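Local coordinates for protein LEC-6 (Caenorhabditis elegans, PDB 3VV1) that binds galactose-containing glycans as a galectin, with a preference for fucose-containing saccharides such as galactose-1,4-fucose, at residues S122-N126 / G127-A131; F133-R136 / T137-G141. All coordinates share one frame; numbering follows the deposited sequence.

Contact 1 (S122-N126 / G127-A131); sequences SIFVN and GAHFA
Val125 and Ala128 close a two-residue beta hairpin through a pair of backbone hydrogen bonds, Val125 N to Ala128 O at 2.9 Å and Ala128 N to Val125 O at 3.0 Å. The type I' turn between them runs through Asn126 and Gly127, both with positive phi. Farther from the turn, the pairing slips by one residue: Phe130 and Ala131 both face Ile123, a classic beta bulge. Ile123 O therefore takes two N-H groups, Phe130 N at 2.8 Å in the carbonyl plane and Ala131 N at 3.2 Å, tilted from it. Ile123 N gives its hydrogen to Ala131 O at 2.8 Å, and the CA of Phe124 makes a CA-H...O contact with Ala128 O.

On one side of the hairpin the aromatic pair is T-shaped. The His129 imidazole turns its edge to the face of Phe124, with centroids 5.4 Å apart and planes at 81°. His129 CG stands anti to its own backbone N (chi1 -177°), which carries CD2 to Phe124 CE2 and CZ. Asp132 OD1 bonds both His129 NE2 and Ser122 OG, which helps to hold the imidazole in its orientation.

The other side is apolar. Phe130 lies alongside Ile123 and Val125: its CB meets Val125 CG2 at 3.9 Å, and the ring edge at CD2 meets Ile123 CG2 at 4.1 Å. Phe75 touches both Ile123 and Phe130 from the second sheet of the sandwich.

The bulge thus gathers two donors on one carbonyl, while the alternation of side chains sends His129 and Phe124 to one side and Ile123, Val125 and Phe130 to the apolar other.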
loop_
_atom_site.group_PDB
_atom_site.type_symbol
_atom_site.label_atom_id
_atom_site.label_comp_id
_atom_site.label_asym_id
_atom_site.label_seq_id
_atom_site.Cartn_x
_atom_site.Cartn_y
_atom_site.Cartn_z
ATOM N N SER A 122 -17.660 11.775 -3.397
ATOM C CA SER A 122 -17.633 12.811 -4.453
ATOM C C SER A 122 -16.786 12.187 -5.585
ATOM O O SER A 122 -15.752 11.538 -5.350
ATOM C CB SER A 122 -16.945 14.101 -3.951
ATOM O OG SER A 122 -17.815 14.669 -2.983
ATOM N N ILE A 123 -17.197 12.410 -6.825
ATOM C CA ILE A 123 -16.580 11.765 -7.996
ATOM C C ILE A 123 -16.153 12.863 -8.959
ATOM O O ILE A 123 -16.972 13.733 -9.267
ATOM C CB ILE A 123 -17.577 10.806 -8.678
ATOM C CG1 ILE A 123 -18.148 9.788 -7.655
ATOM C CG2 ILE A 123 -16.872 10.063 -9.833
ATOM C CD1 ILE A 123 -19.361 9.078 -8.244
ATOM N N PHE A 124 -14.872 12.820 -9.400
ATOM C CA PHE A 124 -14.308 13.811 -10.312
ATOM C C PHE A 124 -13.776 13.156 -11.546
ATOM O O PHE A 124 -13.223 12.078 -11.476
ATOM C CB PHE A 124 -13.147 14.546 -9.586
ATOM C CG PHE A 124 -13.590 15.218 -8.303
ATOM C CD1 PHE A 124 -13.790 14.437 -7.146
ATOM C CD2 PHE A 124 -13.901 16.579 -8.280
ATOM C CE1 PHE A 124 -14.234 15.045 -5.963
ATOM C CE2 PHE A 124 -14.373 17.212 -7.077
ATOM C CZ PHE A 124 -14.514 16.404 -5.944
ATOM N N VAL A 125 -13.936 13.841 -12.682
ATOM C CA VAL A 125 -13.388 13.343 -13.943
ATOM C C VAL A 125 -12.481 14.443 -14.472
ATOM O O VAL A 125 -12.941 15.589 -14.653
ATOM C CB VAL A 125 -14.524 13.026 -14.924
ATOM C CG1 VAL A 125 -13.923 12.590 -16.279
ATOM C CG2 VAL A 125 -15.370 11.886 -14.363
ATOM N N ASN A 126 -11.189 14.162 -14.648
ATOM C CA ASN A 126 -10.264 15.173 -15.195
ATOM C C ASN A 126 -10.275 16.444 -14.360
ATOM O O ASN A 126 -10.285 17.577 -14.863
ATOM C CB ASN A 126 -10.472 15.426 -16.729
ATOM C CG ASN A 126 -10.094 14.215 -17.579
ATOM O OD1 ASN A 126 -9.555 13.253 -17.070
ATOM N ND2 ASN A 126 -10.311 14.289 -18.859
ATOM N N GLY A 127 -10.399 16.204 -13.065
ATOM C CA GLY A 127 -10.310 17.289 -12.060
ATOM C C GLY A 127 -11.634 18.002 -11.764
ATOM O O GLY A 127 -11.738 18.720 -10.736
ATOM N N ALA A 128 -12.641 17.836 -12.645
ATOM C CA ALA A 128 -13.926 18.540 -12.471
ATOM C C ALA A 128 -14.915 17.663 -11.724
ATOM O O ALA A 128 -14.984 16.426 -11.916
ATOM C CB ALA A 128 -14.534 18.918 -13.796
ATOM N N HIS A 129 -15.676 18.278 -10.836
ATOM C CA HIS A 129 -16.698 17.517 -10.132
ATOM C C HIS A 129 -17.709 16.945 -11.111
ATOM O O HIS A 129 -18.229 17.657 -11.977
ATOM C CB HIS A 129 -17.415 18.398 -9.116
ATOM C CG HIS A 129 -18.425 17.656 -8.308
ATOM N ND1 HIS A 129 -19.771 17.607 -8.633
ATOM C CD2 HIS A 129 -18.262 16.887 -7.156
ATOM C CE1 HIS A 129 -20.393 16.829 -7.710
ATOM N NE2 HIS A 129 -19.488 16.411 -6.809
ATOM N N PHE A 130 -17.975 15.654 -10.973
ATOM C CA PHE A 130 -18.930 14.954 -11.855
ATOM C C PHE A 130 -20.226 14.631 -11.104
ATOM O O PHE A 130 -21.333 14.939 -11.599
ATOM C CB PHE A 130 -18.274 13.675 -12.403
ATOM C CG PHE A 130 -19.253 12.783 -13.103
ATOM C CD1 PHE A 130 -19.861 13.186 -14.307
ATOM C CD2 PHE A 130 -19.594 11.568 -12.547
ATOM C CE1 PHE A 130 -20.784 12.365 -14.924
ATOM C CE2 PHE A 130 -20.580 10.778 -13.136
ATOM C CZ PHE A 130 -21.147 11.176 -14.354
ATOM N N ALA A 131 -20.120 13.986 -9.934
ATOM C CA ALA A 131 -21.353 13.641 -9.209
ATOM C C ALA A 131 -21.006 13.345 -7.769
ATOM O O ALA A 131 -19.892 12.941 -7.474
ATOM C CB ALA A 131 -21.991 12.372 -9.810
#

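Contact 2 (F133-R136 / T137-G141); sequences FVER and TPSHG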
loop_
_atom_site.group_PDB
_atom_site.type_symbol
_atom_site.label_atom_id
_atom_site.label_comp_id
_atom_site.label_asym_id
_atom_site.label_seq_id
_atom_site.Cartn_x
_atom_site.Cartn_y
_atom_site.Cartn_z
ATOM N N PHE A 133 -22.327 10.793 -4.573
ATOM C CA PHE A 133 -23.131 9.627 -4.233
ATOM C C PHE A 133 -23.255 9.648 -2.714
ATOM O O PHE A 133 -22.258 9.613 -2.008
ATOM C CB PHE A 133 -22.414 8.339 -4.682
ATOM C CG PHE A 133 -23.185 7.096 -4.364
ATOM C CD1 PHE A 133 -24.319 6.795 -5.077
ATOM C CD2 PHE A 133 -22.781 6.257 -3.317
ATOM C CE1 PHE A 133 -25.037 5.624 -4.789
ATOM C CE2 PHE A 133 -23.479 5.095 -3.030
ATOM C CZ PHE A 133 -24.627 4.784 -3.759
ATOM N N VAL A 134 -24.467 9.664 -2.202
ATOM C CA VAL A 134 -24.672 9.634 -0.748
ATOM C C VAL A 134 -24.717 8.165 -0.339
ATOM O O VAL A 134 -25.671 7.432 -0.743
ATOM C CB VAL A 134 -25.984 10.367 -0.395
ATOM C CG1 VAL A 134 -26.311 10.174 1.089
ATOM C CG2 VAL A 134 -25.910 11.861 -0.758
ATOM N N GLU A 135 -23.717 7.700 0.396
ATOM C CA GLU A 135 -23.627 6.257 0.668
ATOM C C GLU A 135 -24.815 5.781 1.553
ATOM O O GLU A 135 -25.425 6.550 2.343
ATOM C CB GLU A 135 -22.261 5.868 1.300
ATOM C CG GLU A 135 -22.133 6.336 2.757
ATOM C CD GLU A 135 -20.701 6.294 3.253
ATOM O OE1 GLU A 135 -19.780 6.571 2.467
ATOM O OE2 GLU A 135 -20.502 6.024 4.465
ATOM N N ARG A 136 -25.172 4.525 1.350
ATOM C CA ARG A 136 -26.306 3.918 2.033
ATOM C C ARG A 136 -25.885 2.891 3.082
ATOM O O ARG A 136 -26.717 2.419 3.851
ATOM C CB ARG A 136 -27.192 3.273 0.939
ATOM C CG ARG A 136 -27.877 4.254 0.014
ATOM C CD ARG A 136 -27.433 4.044 -1.391
ATOM N NE ARG A 136 -28.088 4.953 -2.304
ATOM C CZ ARG A 136 -28.448 4.579 -3.543
ATOM N NH1 ARG A 136 -28.212 3.319 -3.895
ATOM N NH2 ARG A 136 -29.034 5.448 -4.395
ATOM N N THR A 137 -24.579 2.577 3.109
ATOM C CA THR A 137 -23.916 1.618 4.032
ATOM C C THR A 137 -22.545 2.265 4.329
ATOM O O THR A 137 -22.013 2.918 3.442
ATOM C CB THR A 137 -23.754 0.255 3.312
ATOM O OG1 THR A 137 -25.084 -0.248 3.041
ATOM C CG2 THR A 137 -23.107 -0.704 4.228
ATOM N N PRO A 138 -21.981 2.093 5.565
ATOM C CA PRO A 138 -20.771 2.840 5.872
ATOM C C PRO A 138 -19.573 2.456 5.004
ATOM O O PRO A 138 -19.185 1.252 4.894
ATOM C CB PRO A 138 -20.486 2.487 7.346
ATOM C CG PRO A 138 -21.864 2.265 7.899
ATOM C CD PRO A 138 -22.570 1.507 6.779
ATOM N N SER A 139 -18.944 3.464 4.429
ATOM C CA SER A 139 -17.726 3.243 3.632
ATOM C C SER A 139 -16.505 2.911 4.485
ATOM O O SER A 139 -15.501 2.413 3.950
ATOM C CB SER A 139 -17.433 4.415 2.716
ATOM O OG SER A 139 -17.370 5.632 3.458
ATOM N N HIS A 140 -16.567 3.119 5.801
ATOM C CA HIS A 140 -15.472 2.579 6.697
ATOM C C HIS A 140 -15.257 1.067 6.569
ATOM O O HIS A 140 -14.144 0.588 6.792
ATOM C CB HIS A 140 -15.556 2.979 8.183
ATOM C CG HIS A 140 -16.777 2.484 8.883
ATOM N ND1 HIS A 140 -17.038 1.146 9.098
ATOM C CD2 HIS A 140 -17.785 3.189 9.555
ATOM C CE1 HIS A 140 -18.179 1.020 9.789
ATOM N NE2 HIS A 140 -18.637 2.263 10.078
ATOM N N GLY A 141 -16.289 0.340 6.112
ATOM C CA GLY A 141 -16.169 -1.125 6.037
ATOM C C GLY A 141 -15.612 -1.603 4.708
ATOM O O GLY A 141 -15.397 -2.801 4.545
#
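The chain leaves the edge strand of its six-stranded sheet through a connection in which Glu135, just past strand 128-134, reaches forward to Ser139 at the start of the 3-10 segment 139-141. Both carboxylate oxygens are used, each by a different donor of the same residue. Ser139 OG donates to Glu135 OE1 at 2.8 Å, meeting it on the syn side and 19° out of the carboxylate plane. Ser139 N donates to Glu135 OE2 at 3.0 Å along a nearly straight N-H line, but from well above that plane. One group is thus approached near its plane by a hydroxyl and over its face by an amide, a two-point grip that fixes the carboxylate's rotation.

Glu135 CG sits between its backbone N and carbonyl carbon (chi1 72°), and the chain then extends beyond CG across the bend of the loop. On the way CG passes Thr137 O at 3.5 Å, while OE2 comes within 3.5 Å of Pro138 CA. The main-chain bond from Gly141 N to Pro138 O, 3.3 Å long, closes the short 3-10 turn.

Arg136 swings the other way. The rim of the Phe133 ring points into one face of its guanidinium, with Phe133 CE1 3.8 Å above the centre of that group, and its NH groups hydrogen-bond Ser96 O, Ser88 OG and Asn87 OD1. Asn87 also lines the glycan pocket, and a bound galactose is about 8 Å from the Arg136 side chain.

Ser139 OG also bonds Ser116 OG of strand 110-117, Glu135 pairs by backbone with Gly119, and Phe133 packs on Leu73 of strand 71-78 and on Asn86 and Ser88 of strand 83-90.

In the fold
Strand 120-125 runs from its turn after strand 110-117 and reverses at Asn126-Gly127, where contact 1 closes the hairpin with strand 128-134. The same strand then runs back to the far end of the sheet, and contact 2 closes the bend that follows, before strand 144-149 takes up the other sheet. The two contacts lie in series, neither nested nor crossed, with centres about 18 Å apart at opposite ends of strand 128-134. Contact 1 secures this edge strand of the six-stranded sheet to its neighbour; contact 2 shapes the crossing from that sheet to the other layer of the galectin beta sandwich, which carries the glycan pocket.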